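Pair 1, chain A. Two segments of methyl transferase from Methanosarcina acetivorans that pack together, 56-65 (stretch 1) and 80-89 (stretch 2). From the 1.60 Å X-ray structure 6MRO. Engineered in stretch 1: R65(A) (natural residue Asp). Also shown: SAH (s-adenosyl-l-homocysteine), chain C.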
# COMPACT_ATOMS: atom_id res chain seq x y z
N ASP A 56 -5.71 -13.66 -5.20
CA ASP A 56 -5.35 -13.38 -6.60
C ASP A 56 -4.80 -11.96 -6.63
O ASP A 56 -5.57 -11.00 -6.52
CB ASP A 56 -6.57 -13.47 -7.51
CG ASP A 56 -7.17 -14.86 -7.56
OD1 ASP A 56 -6.42 -15.86 -7.40
OD2 ASP A 56 -8.40 -14.95 -7.75
N VAL A 57 -3.49 -11.80 -6.80
CA VAL A 57 -2.83 -10.53 -6.51
C VAL A 57 -2.43 -9.82 -7.79
O VAL A 57 -1.85 -10.43 -8.70
CB VAL A 57 -1.61 -10.72 -5.61
CG1 VAL A 57 -0.98 -9.35 -5.30
CG2 VAL A 57 -2.05 -11.37 -4.31
N THR A 58 -2.74 -8.53 -7.84
CA THR A 58 -2.20 -7.59 -8.81
C THR A 58 -1.39 -6.54 -8.06
O THR A 58 -1.83 -6.05 -7.02
CB THR A 58 -3.32 -6.91 -9.61
OG1 THR A 58 -4.03 -7.90 -10.37
CG2 THR A 58 -2.74 -5.88 -10.57
N GLY A 59 -0.21 -6.21 -8.58
CA GLY A 59 0.56 -5.12 -8.01
C GLY A 59 0.86 -4.08 -9.06
O GLY A 59 1.24 -4.42 -10.18
N ILE A 60 0.70 -2.80 -8.73
CA ILE A 60 0.90 -1.71 -9.67
C ILE A 60 1.92 -0.73 -9.10
O ILE A 60 1.90 -0.42 -7.90
CB ILE A 60 -0.44 -1.01 -10.01
CG1 ILE A 60 -0.21 0.17 -10.95
CG2 ILE A 60 -1.19 -0.60 -8.72
CD1 ILE A 60 -1.47 0.70 -11.54
N ASP A 61 2.84 -0.28 -9.95
CA ASP A 61 3.84 0.68 -9.50
C ASP A 61 4.32 1.47 -10.71
O ASP A 61 4.35 0.95 -11.83
CB ASP A 61 5.02 -0.02 -8.81
CG ASP A 61 5.84 0.93 -7.94
OD1 ASP A 61 6.59 1.78 -8.48
OD2 ASP A 61 5.75 0.82 -6.69
N LEU A 62 4.71 2.72 -10.47
CA LEU A 62 5.22 3.59 -11.53
C LEU A 62 6.59 3.14 -12.04
O LEU A 62 6.91 3.36 -13.21
CB LEU A 62 5.31 5.03 -11.03
CG LEU A 62 4.07 5.91 -11.09
CD1 LEU A 62 4.39 7.26 -10.43
CD2 LEU A 62 3.62 6.09 -12.54
N ALA A 63 7.39 2.52 -11.20
CA ALA A 63 8.80 2.26 -11.51
C ALA A 63 8.94 0.93 -12.24
O ALA A 63 8.68 -0.12 -11.65
CB ALA A 63 9.62 2.26 -10.23
N LYS A 64 9.38 0.96 -13.50
CA LYS A 64 9.56 -0.30 -14.22
C LYS A 64 10.60 -1.18 -13.55
O LYS A 64 10.48 -2.40 -13.55
CB LYS A 64 9.95 -0.05 -15.68
CG LYS A 64 9.08 0.95 -16.40
CD LYS A 64 9.55 1.14 -17.85
CE LYS A 64 11.04 1.48 -17.89
NZ LYS A 64 11.36 2.77 -17.21
N ARG A 65 11.65 -0.57 -12.98
CA ARG A 65 12.68 -1.35 -12.30
C ARG A 65 12.09 -2.14 -11.13
O ARG A 65 12.40 -3.32 -10.94
CB ARG A 65 13.81 -0.44 -11.83
CG ARG A 65 14.78 -1.07 -10.83
CD ARG A 65 15.60 -2.15 -11.47
NE ARG A 65 16.67 -2.62 -10.59
CZ ARG A 65 17.90 -2.10 -10.56
NH1 ARG A 65 18.21 -1.08 -11.35
NH2 ARG A 65 18.82 -2.60 -9.74
N LYS A 80 2.37 -16.83 -8.54
CA LYS A 80 1.79 -16.10 -9.61
C LYS A 80 1.25 -14.79 -9.12
O LYS A 80 0.46 -14.78 -8.23
CB LYS A 80 0.62 -16.86 -10.21
CG LYS A 80 0.94 -18.22 -10.79
CD LYS A 80 1.88 -18.15 -11.99
CE LYS A 80 2.17 -19.48 -12.64
NZ LYS A 80 3.11 -19.29 -13.78
N VAL A 81 1.71 -13.70 -9.69
CA VAL A 81 1.23 -12.38 -9.36
C VAL A 81 1.18 -11.60 -10.64
O VAL A 81 2.03 -11.78 -11.46
CB VAL A 81 2.13 -11.60 -8.40
CG1 VAL A 81 1.56 -10.23 -8.15
CG2 VAL A 81 2.35 -12.32 -7.11
N ASN A 82 0.19 -10.73 -10.80
CA ASN A 82 0.02 -9.84 -11.96
C ASN A 82 0.66 -8.49 -11.63
O ASN A 82 0.02 -7.59 -11.08
CB ASN A 82 -1.47 -9.73 -12.29
CG ASN A 82 -1.76 -8.83 -13.47
OD1 ASN A 82 -1.05 -8.83 -14.47
ND2 ASN A 82 -2.83 -8.05 -13.36
N PHE A 83 1.94 -8.34 -11.96
CA PHE A 83 2.68 -7.10 -11.70
C PHE A 83 2.63 -6.22 -12.94
O PHE A 83 2.97 -6.67 -14.04
CB PHE A 83 4.14 -7.39 -11.33
CG PHE A 83 4.34 -7.81 -9.90
CD1 PHE A 83 4.01 -6.96 -8.85
CD2 PHE A 83 4.87 -9.06 -9.60
CE1 PHE A 83 4.21 -7.35 -7.54
CE2 PHE A 83 5.07 -9.45 -8.30
CZ PHE A 83 4.73 -8.60 -7.26
N ILE A 84 2.20 -4.97 -12.77
CA ILE A 84 2.06 -4.08 -13.92
C ILE A 84 2.62 -2.71 -13.58
O ILE A 84 2.51 -2.22 -12.45
CB ILE A 84 0.59 -3.97 -14.41
CG1 ILE A 84 -0.32 -3.33 -13.37
CG2 ILE A 84 0.05 -5.34 -14.80
CD1 ILE A 84 -1.76 -3.23 -13.84
N VAL A 85 3.25 -2.09 -14.58
CA VAL A 85 3.69 -0.71 -14.49
C VAL A 85 2.49 0.18 -14.75
O VAL A 85 1.79 0.01 -15.75
CB VAL A 85 4.81 -0.43 -15.51
CG1 VAL A 85 5.21 1.04 -15.45
CG2 VAL A 85 6.03 -1.33 -15.25
N GLY A 86 2.27 1.14 -13.87
CA GLY A 86 1.09 1.98 -14.01
C GLY A 86 1.00 3.02 -12.92
O GLY A 86 1.72 2.98 -11.92
N ASN A 87 0.07 3.95 -13.14
CA ASN A 87 -0.16 5.09 -12.26
C ASN A 87 -1.48 4.88 -11.53
O ASN A 87 -2.52 4.76 -12.17
CB ASN A 87 -0.21 6.38 -13.08
CG ASN A 87 -0.10 7.61 -12.22
OD1 ASN A 87 -0.54 7.64 -11.07
ND2 ASN A 87 0.49 8.65 -12.79
N VAL A 88 -1.43 4.88 -10.20
CA VAL A 88 -2.64 4.67 -9.40
C VAL A 88 -3.64 5.80 -9.64
O VAL A 88 -4.85 5.58 -9.58
CB VAL A 88 -2.26 4.53 -7.91
CG1 VAL A 88 -3.48 4.72 -7.00
CG2 VAL A 88 -1.62 3.17 -7.68
N LEU A 89 -3.15 7.00 -9.96
CA LEU A 89 -4.01 8.13 -10.28
C LEU A 89 -4.65 8.01 -11.65
O LEU A 89 -5.45 8.88 -12.02
CB LEU A 89 -3.23 9.43 -10.18
CG LEU A 89 -2.55 9.73 -8.83
CD1 LEU A 89 -1.83 11.07 -8.88
CD2 LEU A 89 -3.56 9.70 -7.70
N SAH C . 4.84 -0.79 -1.24
CA SAH C . 6.29 -0.95 -1.47
CB SAH C . 6.89 0.36 -1.98
CG SAH C . 6.56 1.57 -1.11
SD SAH C . 7.42 3.08 -1.60
C SAH C . 7.02 -1.39 -0.21
O SAH C . 6.43 -1.44 0.88
OXT SAH C . 8.22 -1.69 -0.28
C5' SAH C . 6.07 3.82 -2.56
C4' SAH C . 5.92 3.22 -3.96
O4' SAH C . 4.85 3.87 -4.63
C3' SAH C . 7.16 3.35 -4.85
O3' SAH C . 7.49 2.05 -5.31
C2' SAH C . 6.70 4.28 -5.96
O2' SAH C . 7.29 4.03 -7.23
C1' SAH C . 5.20 4.06 -5.98
N9 SAH C . 4.39 5.16 -6.50
C8 SAH C . 4.48 6.50 -6.19
N7 SAH C . 3.51 7.15 -6.86
C5 SAH C . 2.80 6.25 -7.57
C6 SAH C . 1.71 6.36 -8.43
N6 SAH C . 1.16 7.54 -8.69
N1 SAH C . 1.21 5.23 -9.02
C2 SAH C . 1.76 3.99 -8.77
N3 SAH C . 2.85 3.88 -7.93
C4 SAH C . 3.34 4.99 -7.34
O HOH W 1 -1.83 -14.07 -7.28

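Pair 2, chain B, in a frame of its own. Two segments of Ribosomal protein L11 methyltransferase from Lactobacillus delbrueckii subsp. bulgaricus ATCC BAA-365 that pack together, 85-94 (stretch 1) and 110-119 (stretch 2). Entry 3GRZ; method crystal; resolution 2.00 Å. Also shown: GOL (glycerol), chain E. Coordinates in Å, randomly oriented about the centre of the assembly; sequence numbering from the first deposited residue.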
# COMPACT_ATOMS: atom_id res chain seq x y z
N SER B 85 -18.61 8.45 -3.63
CA SER B 85 -18.76 9.90 -3.61
C SER B 85 -17.55 10.46 -2.90
O SER B 85 -16.90 9.75 -2.12
CB SER B 85 -20.04 10.33 -2.89
OG SER B 85 -19.98 10.00 -1.52
N VAL B 86 -17.23 11.72 -3.18
CA VAL B 86 -16.11 12.41 -2.53
C VAL B 86 -16.50 13.82 -2.11
O VAL B 86 -16.96 14.62 -2.94
CB VAL B 86 -14.82 12.48 -3.42
CG1 VAL B 86 -13.65 13.05 -2.62
CG2 VAL B 86 -14.43 11.11 -3.97
N LEU B 87 -16.35 14.10 -0.82
CA LEU B 87 -16.40 15.46 -0.31
C LEU B 87 -14.98 15.83 0.11
O LEU B 87 -14.33 15.09 0.84
CB LEU B 87 -17.35 15.58 0.88
CG LEU B 87 -17.31 16.94 1.61
CD1 LEU B 87 -17.84 18.09 0.71
CD2 LEU B 87 -18.10 16.87 2.90
N ALA B 88 -14.51 16.98 -0.36
CA ALA B 88 -13.21 17.49 0.02
C ALA B 88 -13.40 18.80 0.79
O ALA B 88 -14.12 19.70 0.33
CB ALA B 88 -12.35 17.71 -1.23
N THR B 89 -12.80 18.89 1.98
CA THR B 89 -12.92 20.09 2.82
C THR B 89 -11.58 20.77 3.11
O THR B 89 -10.54 20.10 3.17
CB THR B 89 -13.63 19.81 4.19
OG1 THR B 89 -12.72 19.18 5.09
CG2 THR B 89 -14.87 18.94 4.01
N ASP B 90 -11.61 22.09 3.27
CA ASP B 90 -10.46 22.85 3.77
C ASP B 90 -10.91 24.24 4.19
O ASP B 90 -12.02 24.65 3.87
CB ASP B 90 -9.33 22.94 2.73
CG ASP B 90 -7.92 22.90 3.37
OD1 ASP B 90 -7.70 23.48 4.45
OD2 ASP B 90 -7.01 22.29 2.78
N ILE B 91 -10.05 24.96 4.90
CA ILE B 91 -10.38 26.27 5.47
C ILE B 91 -10.16 27.45 4.52
O ILE B 91 -10.70 28.53 4.74
CB ILE B 91 -9.58 26.57 6.76
CG1 ILE B 91 -8.08 26.33 6.55
CG2 ILE B 91 -10.10 25.74 7.90
CD1 ILE B 91 -7.18 27.02 7.57
N SER B 92 -9.36 27.26 3.47
CA SER B 92 -8.96 28.38 2.63
C SER B 92 -9.63 28.41 1.27
O SER B 92 -9.92 27.36 0.68
CB SER B 92 -7.43 28.41 2.46
OG SER B 92 -7.00 27.38 1.58
N ASP B 93 -9.84 29.63 0.76
CA ASP B 93 -10.28 29.87 -0.61
C ASP B 93 -9.33 29.23 -1.61
O ASP B 93 -9.77 28.70 -2.63
CB ASP B 93 -10.34 31.39 -0.90
CG ASP B 93 -11.55 32.07 -0.28
OD1 ASP B 93 -11.47 33.28 0.03
OD2 ASP B 93 -12.59 31.39 -0.10
N GLU B 94 -8.04 29.28 -1.32
CA GLU B 94 -7.04 28.82 -2.28
C GLU B 94 -6.97 27.31 -2.36
O GLU B 94 -6.63 26.79 -3.40
CB GLU B 94 -5.64 29.40 -2.06
CG GLU B 94 -5.36 29.92 -0.70
CD GLU B 94 -5.99 31.27 -0.45
OE1 GLU B 94 -5.85 32.19 -1.29
OE2 GLU B 94 -6.62 31.40 0.60
N ASP B 110 -17.15 16.38 -10.57
CA ASP B 110 -18.15 16.02 -9.55
C ASP B 110 -17.62 15.76 -8.14
O ASP B 110 -18.30 15.13 -7.35
CB ASP B 110 -18.99 14.81 -10.02
CG ASP B 110 -18.17 13.54 -10.22
OD1 ASP B 110 -16.93 13.57 -10.12
OD2 ASP B 110 -18.78 12.50 -10.51
N ILE B 111 -16.41 16.23 -7.82
CA ILE B 111 -15.98 16.21 -6.43
C ILE B 111 -16.65 17.37 -5.69
O ILE B 111 -16.51 18.52 -6.10
CB ILE B 111 -14.44 16.26 -6.27
CG1 ILE B 111 -13.82 14.93 -6.72
CG2 ILE B 111 -14.06 16.57 -4.81
CD1 ILE B 111 -12.29 14.91 -6.81
N ALA B 112 -17.38 17.06 -4.62
CA ALA B 112 -18.01 18.11 -3.80
C ALA B 112 -16.98 18.78 -2.91
O ALA B 112 -16.11 18.13 -2.35
CB ALA B 112 -19.13 17.53 -2.96
N LEU B 113 -17.10 20.10 -2.79
CA LEU B 113 -16.16 20.90 -2.01
C LEU B 113 -16.88 21.69 -0.93
O LEU B 113 -17.95 22.24 -1.18
CB LEU B 113 -15.36 21.85 -2.92
CG LEU B 113 -14.57 21.22 -4.08
CD1 LEU B 113 -14.13 22.29 -5.08
CD2 LEU B 113 -13.37 20.45 -3.58
N GLN B 114 -16.31 21.72 0.26
CA GLN B 114 -16.87 22.54 1.32
C GLN B 114 -15.77 23.28 2.05
O GLN B 114 -14.79 22.69 2.49
CB GLN B 114 -17.73 21.70 2.27
CG GLN B 114 -18.51 22.51 3.31
CD GLN B 114 -19.44 21.65 4.14
OE1 GLN B 114 -19.72 20.51 3.76
NE2 GLN B 114 -19.92 22.17 5.26
N LYS B 115 -15.94 24.60 2.12
CA LYS B 115 -15.02 25.45 2.85
C LYS B 115 -15.45 25.46 4.31
O LYS B 115 -16.45 26.09 4.68
CB LYS B 115 -15.00 26.86 2.27
CG LYS B 115 -13.94 27.76 2.85
CD LYS B 115 -14.14 29.19 2.35
CE LYS B 115 -13.09 30.12 2.90
NZ LYS B 115 -13.25 30.35 4.35
N THR B 116 -14.69 24.74 5.12
CA THR B 116 -15.03 24.49 6.52
C THR B 116 -13.83 23.93 7.27
O THR B 116 -12.95 23.31 6.68
CB THR B 116 -16.29 23.56 6.68
OG1 THR B 116 -16.69 23.57 8.05
CG2 THR B 116 -16.03 22.10 6.22
N SER B 117 -13.82 24.17 8.58
CA SER B 117 -12.79 23.66 9.45
C SER B 117 -13.14 22.25 9.94
O SER B 117 -14.16 22.06 10.61
CB SER B 117 -12.58 24.60 10.63
OG SER B 117 -11.49 24.18 11.42
N LEU B 118 -12.29 21.29 9.59
CA LEU B 118 -12.46 19.87 9.93
C LEU B 118 -13.78 19.34 9.41
O LEU B 118 -14.00 19.34 8.20
CB LEU B 118 -12.25 19.62 11.43
CG LEU B 118 -10.83 19.99 11.89
CD1 LEU B 118 -10.71 19.87 13.38
CD2 LEU B 118 -9.80 19.12 11.18
N LEU B 119 -14.66 18.89 10.30
CA LEU B 119 -15.97 18.42 9.88
C LEU B 119 -17.12 19.22 10.50
O LEU B 119 -18.24 18.70 10.60
CB LEU B 119 -16.14 16.92 10.17
CG LEU B 119 -15.27 15.96 9.34
CD1 LEU B 119 -15.25 14.58 9.98
CD2 LEU B 119 -15.70 15.89 7.88
C1 GOL E . -6.96 22.79 8.02
O1 GOL E . -6.13 22.26 7.01
C2 GOL E . -8.15 21.86 8.25
O2 GOL E . -8.87 21.68 7.04
C3 GOL E . -9.10 22.39 9.33
O3 GOL E . -8.44 23.18 10.31
O HOH W 2 -18.22 12.63 -5.93
O HOH W 3 -11.59 20.94 6.85

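Superposing N, CA and C of 14 central residues brings pair 2 onto pair 1 with an RMSD of 0.4 Å. In both, two parallel strands run side by side: their axes approach to 4.6 Å at 17° in pair 1 and to 4.7 Å at 23° in pair 2. The buried surface is similar as well, 705 and 690 Å².

The register is the same. T58(A)–N82(A), G59(A)–F83(A), I60(A)–I84(A) and D61(A)–V85(A) bridge in pair 1, and the matching residues L87(B)–A112(B), A88(B)–L113(B), T89(B)–Q114(B) and D90(B)–K115(B) bridge in pair 2. Five backbone hydrogen bonds recur at equivalent positions. The ladder opens with N82(A) N to V57(A) O at 2.9 Å, matched by A112(B) N to V86(B) O at 3.0 Å, and closes with G86(A) N to D61(A) O and T116(B) N to D90(B) O, both 2.9 Å. Its longest rung is also shared: D61(A) N to I84(A) O is 3.2 Å, and D90(B) N to Q114(B) O is 3.3 Å and weak. A water also bridges matching backbone atoms: in pair 1 it accepts from V57(A) N at 2.9 Å and lies 2.6 Å from K80(A) O; in pair 2 it accepts from V86(B) N at 3.1 Å and donates to D110(B) O at 2.9 Å.

The side chains fill this frame differently. At G59(A), an ideal CB would lie 2.9 Å from F83(A) CE1, so the phenylalanine ring occupies the space a side chain would need. The matching A88(B) does carry a CB, and it packs 3.8 Å from L113(B) CD2 and 4.1 Å from I111(B) CG2; the smaller leucine leaves room for the methyl.

On the other face, T58(A) and N82(A) make a polar link, ND2 of N82(A) donating to OG1 of T58(A) at 3.2 Å. Their counterparts use an apolar contact, L87(B) CD1 to A112(B) CB at 3.9 Å. Farther along this face the trend reverses. I60(A) reaches across to V88(A), CG2 to CG2 at 3.9 Å, and an ideal CB on G86(A) would fall 2.8 Å from I60(A) CD1. The shorter T89(B) instead faces a residue with a side chain, T116(B), its CB 3.9 Å from T116(B) CG2. A water accepts from T89(B) OG1 at 2.7 Å and donates to T116(B) O at 2.7 Å, bringing solvent into the polar version of this site.

Near the helix start, V85(A) CG2 packs 4.0 Å from K64(A) CG. The matching K115(B) extends its chain to place NZ 3.2 Å from I91(B) O, a hydrogen bond, while its CE lies 3.3 Å from D93(B) OD2.

An aspartate ends the first strand in both, D61(A) matching D90(B). D61(A) OD1 and OD2 accept from SAH O2' and O3' at 2.7 and 2.5 Å, as suits a methyl transferase; D90(B) OD1 accepts from glycerol O1 at 3.2 Å.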